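Local coordinates for protein octopine dehydrogenase (Pecten maximus, PDB 3C7A) that catalyses the NADH-dependent reductive condensation of L-arginine with pyruvate to D-octopine, and the reverse oxidation, at residues 198-211 and 267-279. Numbering follows the deposited sequence.
With EDO (1,2-ethanediol), chain C.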
loop_
_atom_site.group_PDB
_atom_site.type_symbol
_atom_site.label_atom_id
_atom_site.label_comp_id
_atom_site.label_asym_id
_atom_site.label_seq_id
_atom_site.Cartn_x
_atom_site.Cartn_y
_atom_site.Cartn_z
ATOM N N LYS A 198 -8.615 9.070 11.598
ATOM C CA LYS A 198 -9.856 9.861 11.579
ATOM C C LYS A 198 -10.737 9.692 10.332
ATOM O O LYS A 198 -11.965 9.668 10.446
ATOM C CB LYS A 198 -9.556 11.349 11.807
ATOM C CG LYS A 198 -9.243 11.721 13.252
ATOM C CD LYS A 198 -8.955 13.215 13.382
ATOM C CE LYS A 198 -8.875 13.658 14.837
ATOM N NZ LYS A 198 -7.664 13.138 15.540
ATOM N N HIS A 199 -10.115 9.589 9.155
ATOM C CA HIS A 199 -10.846 9.552 7.876
ATOM C C HIS A 199 -10.088 8.739 6.820
ATOM O O HIS A 199 -8.857 8.672 6.856
ATOM C CB HIS A 199 -11.080 10.982 7.370
ATOM C CG HIS A 199 -12.247 11.123 6.440
ATOM N ND1 HIS A 199 -12.171 10.828 5.097
ATOM C CD2 HIS A 199 -13.513 11.552 6.659
ATOM C CE1 HIS A 199 -13.342 11.056 4.528
ATOM N NE2 HIS A 199 -14.175 11.496 5.456
ATOM N N PHE A 200 -10.817 8.131 5.881
ATOM C CA PHE A 200 -10.189 7.301 4.839
ATOM C C PHE A 200 -9.442 8.099 3.759
ATOM O O PHE A 200 -8.516 7.577 3.129
ATOM C CB PHE A 200 -11.183 6.288 4.230
ATOM C CG PHE A 200 -12.044 6.841 3.116
ATOM C CD1 PHE A 200 -13.211 7.548 3.400
ATOM C CD2 PHE A 200 -11.704 6.623 1.781
ATOM C CE1 PHE A 200 -14.014 8.048 2.372
ATOM C CE2 PHE A 200 -12.500 7.117 0.745
ATOM C CZ PHE A 200 -13.658 7.832 1.043
ATOM N N LEU A 201 -9.846 9.352 3.552
ATOM C CA LEU A 201 -9.151 10.252 2.623
ATOM C C LEU A 201 -7.869 10.837 3.229
ATOM O O LEU A 201 -6.970 11.264 2.498
ATOM C CB LEU A 201 -10.078 11.376 2.134
ATOM C CG LEU A 201 -11.206 11.041 1.146
ATOM C CD1 LEU A 201 -12.079 12.267 0.899
ATOM C CD2 LEU A 201 -10.678 10.495 -0.180
ATOM N N GLU A 202 -7.801 10.859 4.563
ATOM C CA GLU A 202 -6.573 11.194 5.291
ATOM C C GLU A 202 -5.489 10.151 4.996
ATOM O O GLU A 202 -4.351 10.503 4.675
ATOM C CB GLU A 202 -6.845 11.273 6.804
ATOM C CG GLU A 202 -5.603 11.519 7.676
ATOM C CD GLU A 202 -5.763 11.026 9.115
ATOM O OE1 GLU A 202 -6.885 11.091 9.665
ATOM O OE2 GLU A 202 -4.753 10.577 9.703
ATOM N N MET A 203 -5.864 8.876 5.101
ATOM C CA MET A 203 -4.973 7.741 4.832
ATOM C C MET A 203 -4.499 7.714 3.372
ATOM O O MET A 203 -3.341 7.383 3.096
ATOM C CB MET A 203 -5.675 6.424 5.209
ATOM C CG MET A 203 -4.882 5.130 4.960
ATOM S SD MET A 203 -3.398 4.900 5.972
ATOM C CE MET A 203 -4.094 4.771 7.623
ATOM N N LEU A 204 -5.396 8.079 2.454
ATOM C CA LEU A 204 -5.105 8.092 1.018
ATOM C C LEU A 204 -3.961 9.045 0.646
ATOM O O LEU A 204 -3.003 8.633 -0.013
ATOM C CB LEU A 204 -6.376 8.419 0.208
ATOM C CG LEU A 204 -6.409 8.171 -1.310
ATOM C CD1 LEU A 204 -7.826 7.863 -1.784
ATOM C CD2 LEU A 204 -5.822 9.334 -2.113
ATOM N N ILE A 205 -4.052 10.304 1.072
ATOM C CA ILE A 205 -3.072 11.312 0.640
ATOM C C ILE A 205 -1.769 11.343 1.452
ATOM O O ILE A 205 -0.737 11.797 0.950
ATOM C CB ILE A 205 -3.687 12.746 0.487
ATOM C CG1 ILE A 205 -3.661 13.521 1.805
ATOM C CG2 ILE A 205 -5.099 12.687 -0.115
ATOM C CD1 ILE A 205 -3.396 15.000 1.620
ATOM N N MET A 206 -1.815 10.845 2.690
ATOM C CA MET A 206 -0.613 10.735 3.531
ATOM C C MET A 206 0.341 9.624 3.062
ATOM O O MET A 206 1.331 9.321 3.734
ATOM C CB MET A 206 -0.982 10.546 5.010
ATOM C CG MET A 206 -1.347 11.834 5.757
ATOM S SD MET A 206 0.039 12.949 6.124
ATOM C CE MET A 206 0.931 12.019 7.371
ATOM N N SER A 207 0.037 9.031 1.906
ATOM C CA SER A 207 0.908 8.048 1.254
ATOM C C SER A 207 2.199 8.674 0.718
ATOM O O SER A 207 3.199 7.973 0.528
ATOM C CB SER A 207 0.170 7.358 0.101
ATOM O OG SER A 207 -0.977 6.660 0.555
ATOM N N TYR A 208 2.166 9.988 0.477
ATOM C CA TYR A 208 3.278 10.736 -0.127
ATOM C C TYR A 208 3.812 10.051 -1.397
ATOM O O TYR A 208 5.007 9.752 -1.496
ATOM C CB TYR A 208 4.425 10.957 0.877
ATOM C CG TYR A 208 4.109 11.792 2.109
ATOM C CD1 TYR A 208 3.352 12.965 2.025
ATOM C CD2 TYR A 208 4.617 11.428 3.358
ATOM C CE1 TYR A 208 3.082 13.735 3.163
ATOM C CE2 TYR A 208 4.356 12.189 4.498
ATOM C CZ TYR A 208 3.592 13.340 4.395
ATOM O OH TYR A 208 3.341 14.089 5.523
ATOM N N SER A 209 2.920 9.812 -2.360
ATOM C CA SER A 209 3.243 9.060 -3.586
ATOM C C SER A 209 4.344 9.687 -4.457
ATOM O O SER A 209 4.915 9.016 -5.323
ATOM C CB SER A 209 1.977 8.839 -4.424
ATOM O OG SER A 209 1.041 8.015 -3.746
ATOM N N PHE A 210 4.638 10.963 -4.210
ATOM C CA PHE A 210 5.604 11.742 -4.994
ATOM C C PHE A 210 7.085 11.518 -4.645
ATOM O O PHE A 210 7.965 11.977 -5.378
ATOM C CB PHE A 210 5.275 13.242 -4.891
ATOM C CG PHE A 210 5.278 13.777 -3.474
ATOM C CD1 PHE A 210 6.466 14.180 -2.865
ATOM C CD2 PHE A 210 4.089 13.886 -2.755
ATOM C CE1 PHE A 210 6.472 14.673 -1.557
ATOM C CE2 PHE A 210 4.083 14.380 -1.447
ATOM C CZ PHE A 210 5.275 14.774 -0.848
ATOM N N VAL A 211 7.354 10.818 -3.540
ATOM C CA VAL A 211 8.712 10.726 -2.966
ATOM C C VAL A 211 9.771 10.074 -3.877
ATOM O O VAL A 211 10.793 10.695 -4.179
ATOM C CB VAL A 211 8.705 10.058 -1.551
ATOM C CG1 VAL A 211 10.128 9.787 -1.054
ATOM C CG2 VAL A 211 7.965 10.930 -0.545
ATOM N N ASN A 267 -16.692 16.413 7.704
ATOM C CA ASN A 267 -15.597 15.495 7.384
ATOM C C ASN A 267 -14.264 16.025 7.925
ATOM O O ASN A 267 -13.768 17.060 7.466
ATOM C CB ASN A 267 -15.515 15.246 5.870
ATOM C CG ASN A 267 -16.785 14.617 5.300
ATOM O OD1 ASN A 267 -16.864 13.399 5.125
ATOM N ND2 ASN A 267 -17.784 15.448 5.008
ATOM N N ASP A 268 -13.697 15.314 8.899
ATOM C CA ASP A 268 -12.500 15.766 9.622
ATOM C C ASP A 268 -11.190 15.270 8.996
ATOM O O ASP A 268 -10.831 14.095 9.124
ATOM C CB ASP A 268 -12.583 15.351 11.101
ATOM C CG ASP A 268 -11.547 16.050 11.981
ATOM O OD1 ASP A 268 -10.753 16.875 11.475
ATOM O OD2 ASP A 268 -11.530 15.772 13.199
ATOM N N LEU A 269 -10.480 16.184 8.335
ATOM C CA LEU A 269 -9.201 15.880 7.687
ATOM C C LEU A 269 -8.034 16.683 8.287
ATOM O O LEU A 269 -7.036 16.947 7.607
ATOM C CB LEU A 269 -9.298 16.118 6.170
ATOM C CG LEU A 269 -9.868 15.025 5.251
ATOM C CD1 LEU A 269 -11.381 14.863 5.386
ATOM C CD2 LEU A 269 -9.494 15.303 3.801
ATOM N N SER A 270 -8.156 17.042 9.565
ATOM C CA SER A 270 -7.195 17.934 10.234
ATOM C C SER A 270 -5.839 17.304 10.593
ATOM O O SER A 270 -4.898 18.024 10.936
ATOM C CB SER A 270 -7.827 18.569 11.480
ATOM O OG SER A 270 -8.217 17.584 12.423
ATOM N N ASP A 271 -5.730 15.979 10.628
ATOM C CA ASP A 271 -4.465 15.259 10.876
ATOM C C ASP A 271 -3.487 15.089 9.641
ATOM O O ASP A 271 -2.456 14.498 9.753
ATOM C CB ASP A 271 -4.723 13.899 11.581
ATOM C CG ASP A 271 -5.007 14.021 13.109
ATOM O OD1 ASP A 271 -5.174 15.098 13.612
ATOM O OD2 ASP A 271 -5.065 13.023 13.808
ATOM N N VAL A 272 -3.880 15.589 8.490
ATOM C CA VAL A 272 -2.973 15.793 7.364
ATOM C C VAL A 272 -1.886 16.875 7.665
ATOM O O VAL A 272 -2.214 18.004 7.913
ATOM C CB VAL A 272 -3.739 16.131 6.027
ATOM C CG1 VAL A 272 -2.782 16.492 4.886
ATOM C CG2 VAL A 272 -4.723 15.024 5.583
ATOM N N LYS A 273 -0.618 16.469 7.610
ATOM C CA LYS A 273 0.557 17.276 8.036
ATOM C C LYS A 273 1.776 17.515 7.073
ATOM O O LYS A 273 1.951 16.811 6.110
ATOM C CB LYS A 273 1.044 16.857 9.410
ATOM C CG LYS A 273 1.628 15.473 9.521
ATOM C CD LYS A 273 1.888 15.066 10.997
ATOM C CE LYS A 273 0.762 14.364 11.635
ATOM N NZ LYS A 273 0.995 13.737 12.906
ATOM N N ASP A 274 2.597 18.526 7.366
ATOM C CA ASP A 274 3.825 18.757 6.593
ATOM C C ASP A 274 4.767 17.554 6.697
ATOM O O ASP A 274 4.838 16.903 7.745
ATOM C CB ASP A 274 4.562 20.007 7.103
ATOM C CG ASP A 274 3.724 21.276 7.012
ATOM O OD1 ASP A 274 3.409 21.717 5.887
ATOM O OD2 ASP A 274 3.401 21.850 8.074
ATOM N N ILE A 275 5.493 17.272 5.614
ATOM C CA ILE A 275 6.465 16.169 5.584
ATOM C C ILE A 275 7.669 16.406 6.518
ATOM O O ILE A 275 8.227 15.453 7.067
ATOM C CB ILE A 275 6.911 15.812 4.120
ATOM C CG1 ILE A 275 7.676 14.480 4.084
ATOM C CG2 ILE A 275 7.694 16.968 3.467
ATOM C CD1 ILE A 275 7.727 13.814 2.712
ATOM N N TYR A 276 8.046 17.673 6.703
ATOM C CA TYR A 276 9.117 18.054 7.634
ATOM C C TYR A 276 8.731 17.755 9.087
ATOM O O TYR A 276 9.568 17.315 9.880
ATOM C CB TYR A 276 9.486 19.535 7.452
ATOM C CG TYR A 276 10.500 20.085 8.445
ATOM C CD1 TYR A 276 11.854 19.754 8.354
ATOM C CD2 TYR A 276 10.104 20.957 9.462
ATOM C CE1 TYR A 276 12.788 20.265 9.261
ATOM C CE2 TYR A 276 11.028 21.475 10.372
ATOM C CZ TYR A 276 12.367 21.126 10.265
ATOM O OH TYR A 276 13.279 21.636 11.163
ATOM N N GLN A 277 7.461 17.993 9.419
ATOM C CA GLN A 277 6.909 17.671 10.738
ATOM C C GLN A 277 6.906 16.159 10.991
ATOM O O GLN A 277 7.174 15.713 12.110
ATOM C CB GLN A 277 5.490 18.242 10.879
ATOM C CG GLN A 277 4.919 18.193 12.298
ATOM C CD GLN A 277 3.464 18.640 12.379
ATOM O OE1 GLN A 277 3.051 19.589 11.710
ATOM N NE2 GLN A 277 2.683 17.962 13.214
ATOM N N TRP A 278 6.612 15.386 9.944
ATOM C CA TRP A 278 6.583 13.919 10.015
ATOM C C TRP A 278 7.956 13.308 10.322
ATOM O O TRP A 278 8.057 12.388 11.135
ATOM C CB TRP A 278 6.005 13.325 8.720
ATOM C CG TRP A 278 5.917 11.819 8.719
ATOM C CD1 TRP A 278 4.934 11.055 9.282
ATOM C CD2 TRP A 278 6.848 10.900 8.129
ATOM N NE1 TRP A 278 5.195 9.720 9.081
ATOM C CE2 TRP A 278 6.363 9.596 8.375
ATOM C CE3 TRP A 278 8.046 11.051 7.414
ATOM C CZ2 TRP A 278 7.033 8.448 7.935
ATOM C CZ3 TRP A 278 8.713 9.909 6.976
ATOM C CH2 TRP A 278 8.202 8.625 7.239
ATOM N N TYR A 279 9.000 13.825 9.671
ATOM C CA TYR A 279 10.370 13.330 9.855
ATOM C C TYR A 279 10.899 13.496 11.283
ATOM O O TYR A 279 11.547 12.591 11.816
ATOM C CB TYR A 279 11.331 13.993 8.859
ATOM C CG TYR A 279 11.542 13.206 7.581
ATOM C CD1 TYR A 279 12.468 12.161 7.528
ATOM C CD2 TYR A 279 10.824 13.507 6.424
ATOM C CE1 TYR A 279 12.669 11.433 6.355
ATOM C CE2 TYR A 279 11.018 12.785 5.245
ATOM C CZ TYR A 279 11.941 11.751 5.218
ATOM O OH TYR A 279 12.137 11.035 4.057
HETATM C C1 EDO C . 4.232 8.072 5.619
HETATM O O1 EDO C . 3.953 8.013 4.214
HETATM C C2 EDO C . 3.028 7.569 6.409
HETATM O O2 EDO C . 2.919 6.147 6.268
HETATM O O HOH W 1 -7.673 13.698 9.818
HETATM O O HOH W 2 -1.719 11.808 9.839
HETATM O O HOH W 3 -4.824 10.309 12.473
#
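In the alpha-helical domain of this opine dehydrogenase, the short helix 200-205 and the turns leading from it to the catalytic His-212 lie along the loop that runs into helix 275-282; Tyr-208 and Ile-275 meet at one end, His-199 and Leu-269 at the other. Met-206, which binds L-arginine, sits between them. Ile-275 CD1 lies over one face of the Tyr-208 ring, 4.1 Å from its centroid, a CH-pi contact, while Met-206 O lies over the opposite face. The phenol reaches on to the loop, where OH forms a hydrogen bond with Lys-273 O at 3.1 Å, from above the carbonyl plane. A phenylalanine in place of Tyr-208 would probably leave Lys-273 O without this hydroxyl partner. In Met-206, chi2 (-72°) brings SD to 3.9 Å from Lys-273 N, and the bend at chi3 (-70°) turns CE toward Lys-273 CG. Next along, Ile-205 CD1 packs on Val-272 CG1, with Cys-253 of helix 240-263 also touching Ile-205.

The ND1 of His-199 caps helix 200-205 by accepting, in the ring plane, from Leu-201 N, and Leu-269 CD1 sits over the ring's centre in a second CH-pi contact. NE2 gives a weak hydrogen bond to OD1 of Asn-267, a residue whose ND2 is hydrogen-bonded to Cys-264 O. On the solvent-exposed side, Lys-198 NZ forms a salt bridge to Asp-271 OD2 (3.1 Å), meeting it from above the carboxylate plane. That cation probably eases the nearness of Glu-202 and Asp-271, whose carboxylates are also joined by a water 2.8 Å from Glu-202 OE2 and 3.0 Å from Asp-271 OD2.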